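PDB 2VSE: mosquitocidal toxin from Lysinibacillus sphaericus, which probably kills mosquito larvae by ADP-ribosylating target proteins, its enzyme domain being joined to four ricin-B-like lectin domains thought to bind glycans. Local coordinates for residues A[635-640]-A[654-659]; A[627-632]-A[675-680]. All blocks are in the same frame, centred on the assembly; numbering follows the deposited sequence.

Both contacts lie in the same ricin-B-like lectin domain, their centres about 11 Å apart, but they hold different elements. Interaction 1 joins the turn ahead of strand 640-645 to the end of its hairpin partner, strand 651-655, and is only partly buried. Interaction 2 is more buried and sets strand 629-632, with the residues leading into it, against the distant strand 673-679. The chemistry differs accordingly: an asparagine amide and backbone groups bind the turn in interaction 1, whereas interaction 2 combines one backbone bridge with aliphatic packing and a peripheral salt bridge. Light packing of R654 on V680 and of Q639 on A632 connects the two.

Interaction 1: residues A[635-640]-A[654-659]; sequences DYDDQY and RNYKNP
Y640 and Y656 meet through backbone and CB: Y656 N donates to Y640 O at 2.8 Å and nearly straight (167°), while their two CB atoms pack 3.7 Å apart. Beside this pair D637 OD1 comes to the ring edge of Y656, 3.5 Å from Y656 CE2, with carboxylate and ring planes 87° apart, and also forms a salt bridge with K604. N655 completes the tight part, sending its amide across to the turn, its CG anti to the backbone N (chi1 -170°). N655 ND2 donates to D638 O at 2.8 Å; the acceptor lies in the amide plane, but the donor stands above the carbonyl plane, away from a lone pair. The other amide atom, N655 OD1, accepts from K657 N at 2.9 Å in an Asx turn, so both ends of the amide are held and its rotation is fixed. The gripped turn runs into Q639-Y640-W641, a QxW sequence of the kind that recurs in ricin-B-type beta-trefoils, at the start of strand 640-645. Packing is looser toward solvent, where the extended chain of K657 runs alongside D638, K657 CD lying 4.2 Å from D638 CB; K657 NZ bonds to S623 OG and stays 4.5 Å from D638 OD2, beyond a salt bridge.

Interaction 2: residues A[627-632]-A[675-680]; sequences DKIFGA and LKAQDV
The carbonyl oxygen D627 O is met by two groups of the facing strand. A677 N donates a hydrogen bond to D627 O at 2.7 Å, almost perfectly straight (178°) and in the carbonyl plane, and K676 CA adds a weaker CH...O contact to D627 O at 3.4 Å. This pairing belongs to a single beta bridge between K628 and K676, so the backbones touch briefly and then diverge. Toward the partly exposed side the carboxylate of D627 meets the lysine chain obliquely: K676 NZ forms a salt bridge with D627 OD1 at 3.2 Å, approaching on the syn side but 32° out of the carboxylate plane. The bend of K676 at chi2 (-73°) brings K676 CD alongside the same group, 3.5 Å from D627 OD1. The inner half is aliphatic. I629 sets its CB against L675 CB at 3.6 Å and CG2 against L675 CD1, while I629 CD1, at the end of the CG1 branch, reaches A677 CB at 3.9 Å. Within the beta-trefoil-like domain, strand 629-632 pairs antiparallel with strand 618-621, whose L619 and W621 also touch I629, whereas strand 673-679 runs between strands 583-587 and 661-664; F663 of the latter packs on both I629 and L675.

Interaction 1: residues A[635-640]-A[654-659]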
ATOM      1  N   ASP A 635     -23.810  20.801 -18.817  1.00 49.19           N
ATOM      2  CA  ASP A 635     -23.320  20.106 -17.637  1.00 49.25           C
ATOM      3  C   ASP A 635     -24.476  19.349 -16.986  1.00 49.31           C
ATOM      4  O   ASP A 635     -25.515  19.943 -16.689  1.00 49.41           O
ATOM      5  CB  ASP A 635     -22.738  21.122 -16.648  1.00 49.25           C
ATOM      6  CG  ASP A 635     -22.072  20.465 -15.453  1.00 49.70           C
ATOM      7  OD1 ASP A 635     -22.635  20.537 -14.339  1.00 50.81           O
ATOM      8  OD2 ASP A 635     -20.985  19.878 -15.624  1.00 49.67           O
ATOM      9  N   TYR A 636     -24.301  18.043 -16.782  1.00 49.37           N
ATOM     10  CA  TYR A 636     -25.327  17.188 -16.166  1.00 49.31           C
ATOM     11  C   TYR A 636     -24.724  15.912 -15.578  1.00 49.25           C
ATOM     12  O   TYR A 636     -23.632  15.486 -15.967  1.00 48.95           O
ATOM     13  CB  TYR A 636     -26.432  16.812 -17.172  1.00 49.30           C
ATOM     14  CG  TYR A 636     -27.840  16.753 -16.583  1.00 50.22           C
ATOM     15  CD1 TYR A 636     -28.054  16.523 -15.208  1.00 50.42           C
ATOM     16  CD2 TYR A 636     -28.965  16.922 -17.401  1.00 50.27           C
ATOM     17  CE1 TYR A 636     -29.332  16.468 -14.669  1.00 50.13           C
ATOM     18  CE2 TYR A 636     -30.255  16.868 -16.872  1.00 50.16           C
ATOM     19  CZ  TYR A 636     -30.437  16.643 -15.503  1.00 50.41           C
ATOM     20  OH  TYR A 636     -31.720  16.595 -14.967  1.00 49.66           O
ATOM     21  N   ASP A 637     -25.467  15.298 -14.658  1.00 49.27           N
ATOM     22  CA  ASP A 637     -25.049  14.076 -13.967  1.00 49.51           C
ATOM     23  C   ASP A 637     -24.556  12.950 -14.882  1.00 49.50           C
ATOM     24  O   ASP A 637     -23.557  12.290 -14.570  1.00 49.55           O
ATOM     25  CB  ASP A 637     -26.169  13.572 -13.051  1.00 49.50           C
ATOM     26  CG  ASP A 637     -26.293  14.391 -11.768  1.00 50.25           C
ATOM     27  OD1 ASP A 637     -25.410  15.244 -11.518  1.00 50.77           O
ATOM     28  OD2 ASP A 637     -27.269  14.176 -11.006  1.00 50.23           O
ATOM     29  N   ASP A 638     -25.244  12.737 -16.004  1.00 49.39           N
ATOM     30  CA  ASP A 638     -24.891  11.647 -16.915  1.00 49.37           C
ATOM     31  C   ASP A 638     -23.616  11.918 -17.712  1.00 49.34           C
ATOM     32  O   ASP A 638     -23.177  11.078 -18.492  1.00 49.66           O
ATOM     33  CB  ASP A 638     -26.063  11.268 -17.835  1.00 49.54           C
ATOM     34  CG  ASP A 638     -26.588  12.442 -18.673  1.00 49.94           C
ATOM     35  OD1 ASP A 638     -25.877  13.462 -18.848  1.00 50.18           O
ATOM     36  OD2 ASP A 638     -27.739  12.330 -19.173  1.00 49.92           O
ATOM     37  N   GLN A 639     -23.019  13.086 -17.492  1.00 49.24           N
ATOM     38  CA  GLN A 639     -21.749  13.447 -18.118  1.00 49.19           C
ATOM     39  C   GLN A 639     -20.564  13.317 -17.149  1.00 49.21           C
ATOM     40  O   GLN A 639     -19.466  13.791 -17.443  1.00 49.57           O
ATOM     41  CB  GLN A 639     -21.829  14.861 -18.704  1.00 49.14           C
ATOM     42  CG  GLN A 639     -23.189  15.189 -19.330  1.00 49.45           C
ATOM     43  CD  GLN A 639     -23.277  16.596 -19.913  1.00 49.56           C
ATOM     44  OE1 GLN A 639     -22.224  17.319 -19.938  1.00 50.20           O
ATOM     45  NE2 GLN A 639     -24.556  16.997 -20.391  1.00 48.50           N
ATOM     46  N   TYR A 640     -20.784  12.664 -16.009  1.00 48.93           N
ATOM     47  CA  TYR A 640     -19.724  12.483 -15.015  1.00 48.90           C
ATOM     48  C   TYR A 640     -19.391  11.009 -14.779  1.00 48.80           C
ATOM     49  O   TYR A 640     -20.283  10.158 -14.718  1.00 49.15           O
ATOM     50  CB  TYR A 640     -20.085  13.217 -13.720  1.00 48.85           C
ATOM     51  CG  TYR A 640     -19.871  14.717 -13.808  1.00 48.45           C
ATOM     52  CD1 TYR A 640     -18.670  15.287 -13.398  1.00 48.25           C
ATOM     53  CD2 TYR A 640     -20.860  15.563 -14.305  1.00 48.31           C
ATOM     54  CE1 TYR A 640     -18.455  16.655 -13.473  1.00 48.25           C
ATOM     55  CE2 TYR A 640     -20.655  16.939 -14.383  1.00 48.22           C
ATOM     56  CZ  TYR A 640     -19.446  17.473 -13.965  1.00 48.55           C
ATOM     57  OH  TYR A 640     -19.207  18.824 -14.033  1.00 48.66           O
ATOM     58  N   ARG A 654     -17.740   4.157 -14.412  1.00 48.73           N
ATOM     59  CA  ARG A 654     -19.145   4.144 -14.017  1.00 48.66           C
ATOM     60  C   ARG A 654     -19.745   5.534 -14.170  1.00 48.68           C
ATOM     61  O   ARG A 654     -19.090   6.541 -13.884  1.00 49.00           O
ATOM     62  CB  ARG A 654     -19.334   3.660 -12.568  1.00 48.42           C
ATOM     63  CG  ARG A 654     -18.864   2.237 -12.314  1.00 48.42           C
ATOM     64  CD  ARG A 654     -18.948   1.909 -10.839  1.00 47.40           C
ATOM     65  NE  ARG A 654     -18.586   0.522 -10.537  1.00 47.59           N
ATOM     66  CZ  ARG A 654     -19.426  -0.510 -10.595  1.00 47.47           C
ATOM     67  NH1 ARG A 654     -20.691  -0.339 -10.957  1.00 45.52           N
ATOM     68  NH2 ARG A 654     -18.998  -1.727 -10.291  1.00 47.73           N
ATOM     69  N   ASN A 655     -21.001   5.578 -14.607  1.00 48.33           N
ATOM     70  CA  ASN A 655     -21.717   6.828 -14.759  1.00 47.70           C
ATOM     71  C   ASN A 655     -22.235   7.327 -13.418  1.00 47.94           C
ATOM     72  O   ASN A 655     -22.838   6.571 -12.655  1.00 47.83           O
ATOM     73  CB  ASN A 655     -22.872   6.655 -15.743  1.00 47.55           C
ATOM     74  CG  ASN A 655     -23.508   7.976 -16.138  1.00 47.15           C
ATOM     75  OD1 ASN A 655     -24.402   8.482 -15.453  1.00 45.91           O
ATOM     76  ND2 ASN A 655     -23.053   8.539 -17.256  1.00 46.58           N
ATOM     77  N   TYR A 656     -22.011   8.608 -13.149  1.00 47.88           N
ATOM     78  CA  TYR A 656     -22.481   9.239 -11.928  1.00 48.18           C
ATOM     79  C   TYR A 656     -23.983   9.042 -11.666  1.00 48.59           C
ATOM     80  O   TYR A 656     -24.376   8.756 -10.529  1.00 48.93           O
ATOM     81  CB  TYR A 656     -22.105  10.729 -11.922  1.00 48.15           C
ATOM     82  CG  TYR A 656     -22.400  11.445 -10.614  1.00 47.64           C
ATOM     83  CD1 TYR A 656     -21.855  10.999  -9.414  1.00 47.43           C
ATOM     84  CD2 TYR A 656     -23.210  12.572 -10.584  1.00 47.84           C
ATOM     85  CE1 TYR A 656     -22.124  11.646  -8.213  1.00 47.39           C
ATOM     86  CE2 TYR A 656     -23.484  13.234  -9.387  1.00 47.90           C
ATOM     87  CZ  TYR A 656     -22.936  12.763  -8.206  1.00 48.12           C
ATOM     88  OH  TYR A 656     -23.208  13.409  -7.016  1.00 48.17           O
ATOM     89  N   LYS A 657     -24.805   9.175 -12.710  1.00 48.63           N
ATOM     90  CA  LYS A 657     -26.274   9.099 -12.574  1.00 48.58           C
ATOM     91  C   LYS A 657     -26.762   7.680 -12.257  1.00 48.70           C
ATOM     92  O   LYS A 657     -27.702   7.508 -11.475  1.00 48.72           O
ATOM     93  CB  LYS A 657     -26.963   9.668 -13.825  1.00 48.43           C
ATOM     94  CG  LYS A 657     -28.494   9.698 -13.803  1.00 48.32           C
ATOM     95  CD  LYS A 657     -29.041  10.479 -15.014  1.00 48.45           C
ATOM     96  CE  LYS A 657     -30.564  10.107 -15.312  1.00 47.63           C
ATOM     97  NZ  LYS A 657     -31.033  10.646 -16.650  1.00 47.42           N
ATOM     98  N   ASN A 658     -26.116   6.679 -12.857  1.00 48.78           N
ATOM     99  CA  ASN A 658     -26.384   5.273 -12.567  1.00 48.87           C
ATOM    100  C   ASN A 658     -25.066   4.504 -12.607  1.00 48.92           C
ATOM    101  O   ASN A 658     -24.655   4.037 -13.667  1.00 49.08           O
ATOM    102  CB  ASN A 658     -27.401   4.704 -13.571  1.00 48.93           C
ATOM    103  CG  ASN A 658     -27.919   3.319 -13.184  1.00 49.43           C
ATOM    104  OD1 ASN A 658     -27.334   2.625 -12.352  1.00 51.20           O
ATOM    105  ND2 ASN A 658     -29.025   2.914 -13.795  1.00 48.92           N
ATOM    106  N   PRO A 659     -24.373   4.408 -11.456  1.00 49.05           N
ATOM    107  CA  PRO A 659     -23.050   3.772 -11.378  1.00 48.95           C
ATOM    108  C   PRO A 659     -23.017   2.305 -11.813  1.00 49.10           C
ATOM    109  O   PRO A 659     -21.936   1.722 -11.916  1.00 49.21           O
ATOM    110  CB  PRO A 659     -22.680   3.927  -9.898  1.00 48.76           C
ATOM    111  CG  PRO A 659     -23.465   5.112  -9.457  1.00 48.76           C
ATOM    112  CD  PRO A 659     -24.775   4.956 -10.150  1.00 48.87           C
TER

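Interaction 2: residues A[627-632]-A[675-680]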
ATOM      1  N   ASP A 627     -29.174   3.930 -24.805  1.00 49.70           N
ATOM      2  CA  ASP A 627     -27.863   3.483 -24.326  1.00 49.76           C
ATOM      3  C   ASP A 627     -26.719   4.219 -25.020  1.00 49.65           C
ATOM      4  O   ASP A 627     -25.553   3.829 -24.889  1.00 49.96           O
ATOM      5  CB  ASP A 627     -27.701   1.979 -24.570  1.00 50.01           C
ATOM      6  CG  ASP A 627     -28.037   1.579 -26.065  1.00 50.55           C
ATOM      7  OD1 ASP A 627     -28.145   2.432 -26.965  1.00 51.13           O
ATOM      8  OD2 ASP A 627     -28.059   0.364 -26.359  1.00 51.57           O
ATOM      9  N   LYS A 628     -27.055   5.279 -25.752  1.00 49.43           N
ATOM     10  CA  LYS A 628     -26.093   6.017 -26.569  1.00 49.23           C
ATOM     11  C   LYS A 628     -25.023   6.730 -25.754  1.00 48.99           C
ATOM     12  O   LYS A 628     -25.317   7.367 -24.739  1.00 48.95           O
ATOM     13  CB  LYS A 628     -26.824   7.045 -27.435  1.00 49.49           C
ATOM     14  CG  LYS A 628     -25.996   7.590 -28.593  1.00 50.28           C
ATOM     15  CD  LYS A 628     -26.221   9.083 -28.801  1.00 50.97           C
ATOM     16  CE  LYS A 628     -27.383   9.402 -29.722  1.00 50.37           C
ATOM     17  NZ  LYS A 628     -27.523  10.888 -29.848  1.00 50.34           N
ATOM     18  N   ILE A 629     -23.777   6.604 -26.208  1.00 48.85           N
ATOM     19  CA  ILE A 629     -22.660   7.415 -25.724  1.00 48.46           C
ATOM     20  C   ILE A 629     -22.342   8.454 -26.796  1.00 48.60           C
ATOM     21  O   ILE A 629     -22.190   8.111 -27.984  1.00 48.78           O
ATOM     22  CB  ILE A 629     -21.410   6.560 -25.426  1.00 48.51           C
ATOM     23  CG1 ILE A 629     -21.721   5.459 -24.400  1.00 48.08           C
ATOM     24  CG2 ILE A 629     -20.253   7.431 -24.941  1.00 48.24           C
ATOM     25  CD1 ILE A 629     -22.242   5.965 -23.070  1.00 47.20           C
ATOM     26  N   PHE A 630     -22.266   9.721 -26.389  1.00 48.49           N
ATOM     27  CA  PHE A 630     -22.117  10.830 -27.344  1.00 48.54           C
ATOM     28  C   PHE A 630     -21.606  12.120 -26.716  1.00 48.50           C
ATOM     29  O   PHE A 630     -21.619  12.281 -25.491  1.00 48.79           O
ATOM     30  CB  PHE A 630     -23.436  11.091 -28.096  1.00 48.54           C
ATOM     31  CG  PHE A 630     -24.480  11.835 -27.287  1.00 48.53           C
ATOM     32  CD1 PHE A 630     -24.958  13.070 -27.720  1.00 48.22           C
ATOM     33  CD2 PHE A 630     -24.989  11.300 -26.100  1.00 48.73           C
ATOM     34  CE1 PHE A 630     -25.923  13.762 -26.987  1.00 47.89           C
ATOM     35  CE2 PHE A 630     -25.956  11.987 -25.358  1.00 48.06           C
ATOM     36  CZ  PHE A 630     -26.421  13.218 -25.804  1.00 47.98           C
ATOM     37  N   GLY A 631     -21.152  13.032 -27.571  1.00 48.35           N
ATOM     38  CA  GLY A 631     -20.702  14.346 -27.138  1.00 48.40           C
ATOM     39  C   GLY A 631     -21.900  15.234 -26.884  1.00 48.55           C
ATOM     40  O   GLY A 631     -22.617  15.602 -27.815  1.00 48.47           O
ATOM     41  N   ALA A 632     -22.131  15.566 -25.621  1.00 48.58           N
ATOM     42  CA  ALA A 632     -23.265  16.405 -25.260  1.00 48.63           C
ATOM     43  C   ALA A 632     -22.846  17.736 -24.658  1.00 48.73           C
ATOM     44  O   ALA A 632     -21.814  17.853 -24.005  1.00 49.18           O
ATOM     45  CB  ALA A 632     -24.205  15.668 -24.331  1.00 48.58           C
ATOM     46  N   LEU A 675     -19.728   3.518 -29.028  1.00 49.73           N
ATOM     47  CA  LEU A 675     -19.738   3.184 -27.609  1.00 49.63           C
ATOM     48  C   LEU A 675     -21.186   3.092 -27.139  1.00 49.63           C
ATOM     49  O   LEU A 675     -22.068   3.779 -27.666  1.00 49.73           O
ATOM     50  CB  LEU A 675     -19.005   4.246 -26.784  1.00 49.59           C
ATOM     51  CG  LEU A 675     -17.632   4.840 -27.138  1.00 49.88           C
ATOM     52  CD1 LEU A 675     -17.009   5.457 -25.880  1.00 48.95           C
ATOM     53  CD2 LEU A 675     -16.664   3.844 -27.758  1.00 49.99           C
ATOM     54  N   LYS A 676     -21.427   2.230 -26.159  1.00 49.55           N
ATOM     55  CA  LYS A 676     -22.764   2.000 -25.650  1.00 49.26           C
ATOM     56  C   LYS A 676     -22.685   1.911 -24.145  1.00 49.45           C
ATOM     57  O   LYS A 676     -21.712   1.372 -23.607  1.00 49.48           O
ATOM     58  CB  LYS A 676     -23.353   0.711 -26.233  1.00 49.31           C
ATOM     59  CG  LYS A 676     -23.677   0.769 -27.728  1.00 48.93           C
ATOM     60  CD  LYS A 676     -24.935   1.634 -28.004  1.00 48.80           C
ATOM     61  CE  LYS A 676     -25.265   1.525 -29.530  1.00 48.18           C
ATOM     62  NZ  LYS A 676     -26.746   1.802 -29.731  1.00 48.97           N
ATOM     63  N   ALA A 677     -23.694   2.464 -23.473  1.00 49.47           N
ATOM     64  CA  ALA A 677     -23.812   2.352 -22.031  1.00 49.52           C
ATOM     65  C   ALA A 677     -24.374   0.976 -21.733  1.00 49.70           C
ATOM     66  O   ALA A 677     -25.318   0.532 -22.389  1.00 49.91           O
ATOM     67  CB  ALA A 677     -24.717   3.434 -21.487  1.00 49.45           C
ATOM     68  N   GLN A 678     -23.781   0.287 -20.763  1.00 49.66           N
ATOM     69  CA  GLN A 678     -24.199  -1.075 -20.446  1.00 49.61           C
ATOM     70  C   GLN A 678     -23.989  -1.416 -18.976  1.00 49.37           C
ATOM     71  O   GLN A 678     -23.156  -0.806 -18.308  1.00 49.67           O
ATOM     72  CB  GLN A 678     -23.486  -2.086 -21.360  1.00 49.59           C
ATOM     73  CG  GLN A 678     -22.130  -1.616 -21.902  1.00 49.94           C
ATOM     74  CD  GLN A 678     -21.315  -2.720 -22.563  1.00 49.58           C
ATOM     75  OE1 GLN A 678     -21.735  -3.873 -22.632  1.00 50.75           O
ATOM     76  NE2 GLN A 678     -20.138  -2.367 -23.039  1.00 49.44           N
ATOM     77  N   ASP A 679     -24.764  -2.378 -18.477  1.00 49.03           N
ATOM     78  CA  ASP A 679     -24.572  -2.922 -17.137  1.00 48.77           C
ATOM     79  C   ASP A 679     -23.164  -3.517 -16.992  1.00 48.83           C
ATOM     80  O   ASP A 679     -22.677  -4.217 -17.888  1.00 48.99           O
ATOM     81  CB  ASP A 679     -25.646  -3.977 -16.832  1.00 48.49           C
ATOM     82  CG  ASP A 679     -27.076  -3.413 -16.886  1.00 48.26           C
ATOM     83  OD1 ASP A 679     -27.286  -2.222 -16.563  1.00 47.26           O
ATOM     84  OD2 ASP A 679     -28.004  -4.175 -17.245  1.00 47.77           O
ATOM     85  N   VAL A 680     -22.503  -3.212 -15.880  1.00 48.96           N
ATOM     86  CA  VAL A 680     -21.173  -3.761 -15.617  1.00 49.24           C
ATOM     87  C   VAL A 680     -21.198  -5.277 -15.676  1.00 49.32           C
ATOM     88  O   VAL A 680     -22.050  -5.927 -15.063  1.00 49.06           O
ATOM     89  CB  VAL A 680     -20.581  -3.301 -14.262  1.00 49.11           C
ATOM     90  CG1 VAL A 680     -19.952  -1.950 -14.410  1.00 49.06           C
ATOM     91  CG2 VAL A 680     -21.640  -3.298 -13.153  1.00 49.26           C
TER